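Local coordinates for bartonella effector protein (Bep) substrate of VirB T4SS (Bartonella sp. 1-1C, PDB 4PY3), which probably transfers AMP from ATP to threonine or tyrosine side chains of target proteins through its Fic domain, the N-terminal part modelled here, at residues A34-C37 / E38-K42. Numbering follows the deposited sequence.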
ATOM      1  N   ALA A  34     -11.519  11.425   5.657  1.00 54.13           N
ATOM      2  CA  ALA A  34     -10.197  10.987   6.122  1.00 55.78           C
ATOM      3  C   ALA A  34     -10.236  10.512   7.573  1.00 57.80           C
ATOM      4  O   ALA A  34      -9.735   9.440   7.874  1.00 57.25           O
ATOM      5  CB  ALA A  34      -9.173  12.101   5.962  1.00 57.97           C
ATOM      6  N   HIS A  35     -10.860  11.300   8.448  1.00 60.43           N
ATOM      7  CA  HIS A  35     -10.968  10.982   9.881  1.00 63.24           C
ATOM      8  C   HIS A  35     -11.724   9.667  10.110  1.00 61.00           C
ATOM      9  O   HIS A  35     -11.265   8.794  10.836  1.00 59.85           O
ATOM     10  CB  HIS A  35     -11.786  12.105  10.598  1.00 66.88           C
ATOM     11  CG  HIS A  35     -11.497  12.294  12.060  1.00 71.53           C
ATOM     12  ND1 HIS A  35     -11.832  11.368  13.029  1.00 72.55           N
ATOM     13  CD2 HIS A  35     -10.995  13.363  12.725  1.00 75.86           C
ATOM     14  CE1 HIS A  35     -11.495  11.836  14.220  1.00 76.70           C
ATOM     15  NE2 HIS A  35     -10.989  13.047  14.064  1.00 78.96           N
ATOM     16  N   VAL A  36     -12.917   9.568   9.527  1.00 59.86           N
ATOM     17  CA  VAL A  36     -13.778   8.392   9.691  1.00 59.28           C
ATOM     18  C   VAL A  36     -13.055   7.163   9.155  1.00 57.94           C
ATOM     19  O   VAL A  36     -13.144   6.070   9.701  1.00 57.54           O
ATOM     20  CB  VAL A  36     -15.115   8.582   8.948  1.00 58.19           C
ATOM     21  CG1 VAL A  36     -15.899   7.281   8.864  1.00 56.87           C
ATOM     22  CG2 VAL A  36     -15.955   9.648   9.643  1.00 61.15           C
ATOM     23  N   CYS A  37     -12.318   7.381   8.080  1.00 57.97           N
ATOM     24  CA  CYS A  37     -11.535   6.354   7.435  1.00 57.39           C
ATOM     25  C   CYS A  37     -10.444   5.817   8.366  1.00 59.36           C
ATOM     26  O   CYS A  37     -10.326   4.601   8.527  1.00 59.50           O
ATOM     27  CB  CYS A  37     -10.923   6.950   6.171  1.00 57.60           C
ATOM     28  SG  CYS A  37     -10.611   5.770   4.867  1.00 56.85           S
ATOM     29  N   GLU A  38      -9.666   6.719   8.976  1.00 62.19           N
ATOM     30  CA  GLU A  38      -8.632   6.331   9.961  1.00 64.79           C
ATOM     31  C   GLU A  38      -9.270   5.554  11.111  1.00 63.65           C
ATOM     32  O   GLU A  38      -8.697   4.573  11.596  1.00 63.99           O
ATOM     33  CB  GLU A  38      -7.766   7.538  10.497  1.00 70.77           C
ATOM     34  CG  GLU A  38      -6.437   7.630   9.765  1.00 74.45           C
ATOM     35  CD  GLU A  38      -5.638   8.881  10.087  1.00 81.60           C
ATOM     36  OE1 GLU A  38      -6.118   9.721  10.883  1.00 87.58           O
ATOM     37  OE2 GLU A  38      -4.519   9.019   9.537  1.00 85.09           O
ATOM     38  N   HIS A  39     -10.467   5.969  11.524  1.00 62.16           N
ATOM     39  CA  HIS A  39     -11.174   5.302  12.614  1.00 61.82           C
ATOM     40  C   HIS A  39     -11.444   3.822  12.328  1.00 58.79           C
ATOM     41  O   HIS A  39     -11.055   2.958  13.112  1.00 59.54           O
ATOM     42  CB  HIS A  39     -12.495   6.008  12.923  1.00 62.90           C
ATOM     43  CG  HIS A  39     -13.265   5.370  14.033  1.00 64.59           C
ATOM     44  ND1 HIS A  39     -14.358   4.554  13.829  1.00 63.50           N
ATOM     45  CD2 HIS A  39     -13.070   5.415  15.369  1.00 67.71           C
ATOM     46  CE1 HIS A  39     -14.812   4.136  14.999  1.00 65.82           C
ATOM     47  NE2 HIS A  39     -14.044   4.641  15.948  1.00 68.41           N
ATOM     48  N   TYR A  40     -12.086   3.535  11.199  1.00 55.32           N
ATOM     49  CA  TYR A  40     -12.428   2.154  10.842  1.00 53.04           C
ATOM     50  C   TYR A  40     -11.199   1.295  10.551  1.00 51.38           C
ATOM     51  O   TYR A  40     -11.169   0.123  10.897  1.00 50.85           O
ATOM     52  CB  TYR A  40     -13.421   2.115   9.670  1.00 51.30           C
ATOM     53  CG  TYR A  40     -14.799   2.529  10.119  1.00 52.22           C
ATOM     54  CD1 TYR A  40     -15.528   1.726  10.990  1.00 53.44           C
ATOM     55  CD2 TYR A  40     -15.365   3.724   9.702  1.00 52.53           C
ATOM     56  CE1 TYR A  40     -16.786   2.092  11.427  1.00 55.28           C
ATOM     57  CE2 TYR A  40     -16.627   4.096  10.131  1.00 54.12           C
ATOM     58  CZ  TYR A  40     -17.330   3.273  10.992  1.00 55.58           C
ATOM     59  OH  TYR A  40     -18.579   3.635  11.426  1.00 58.32           O
ATOM     60  N   ALA A  41     -10.201   1.886   9.907  1.00 50.89           N
ATOM     61  CA  ALA A  41      -8.955   1.192   9.621  1.00 50.84           C
ATOM     62  C   ALA A  41      -8.320   0.673  10.912  1.00 52.42           C
ATOM     63  O   ALA A  41      -7.911  -0.480  10.979  1.00 51.23           O
ATOM     64  CB  ALA A  41      -7.993   2.107   8.886  1.00 51.33           C
ATOM     65  N   LYS A  42      -8.284   1.523  11.935  1.00 54.87           N
ATOM     66  CA  LYS A  42      -7.758   1.139  13.240  1.00 57.35           C
ATOM     67  C   LYS A  42      -8.547  -0.013  13.857  1.00 56.32           C
ATOM     68  O   LYS A  42      -7.961  -0.939  14.422  1.00 57.49           O
ATOM     69  CB  LYS A  42      -7.694   2.352  14.198  1.00 60.92           C
ATOM     70  CG  LYS A  42      -6.456   3.202  13.976  1.00 63.27           C
ATOM     71  CD  LYS A  42      -6.287   4.266  15.038  1.00 67.65           C
ATOM     72  CE  LYS A  42      -7.228   5.437  14.823  1.00 68.56           C
ATOM     73  NZ  LYS A  42      -6.997   6.495  15.842  1.00 73.28           N
TER
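Val-36 and Tyr-40, one helical turn apart on helix 30-48, make the apolar side-chain contact of this surface turn. The two side chains leave the helix in the same direction and run alongside each other. The methyl CG1 of Val-36 packs against one flank of the phenol, 3.5 Å from CE2 of Tyr-40 and a little farther from CD2. Val-36 turns that methyl toward the following turn because CG1 stands anti to its own backbone N (chi1 168°). The ring carbon CD2 of Tyr-40 also lies 3.2 Å from Val-36 O. Over one face of the same ring sits ND1 of the adjacent His-39, about 4.0 Å above the plane. The ring of His-25 meets the phenol nearly parallel, and His-25 and Ile-27 both touch Val-36, so the loop before the helix packs on this pair.

The backbone contributes four successive alpha-helical hydrogen bonds: Glu-38 N to Ala-34 O (2.9 Å), His-39 N to His-35 O, Tyr-40 N to Val-36 O (3.1 Å) and Ala-41 N to Cys-37 O.

Polar bonding across the turn thus runs through the main chain, while apolar and aromatic packing ties the helix to its preceding loop.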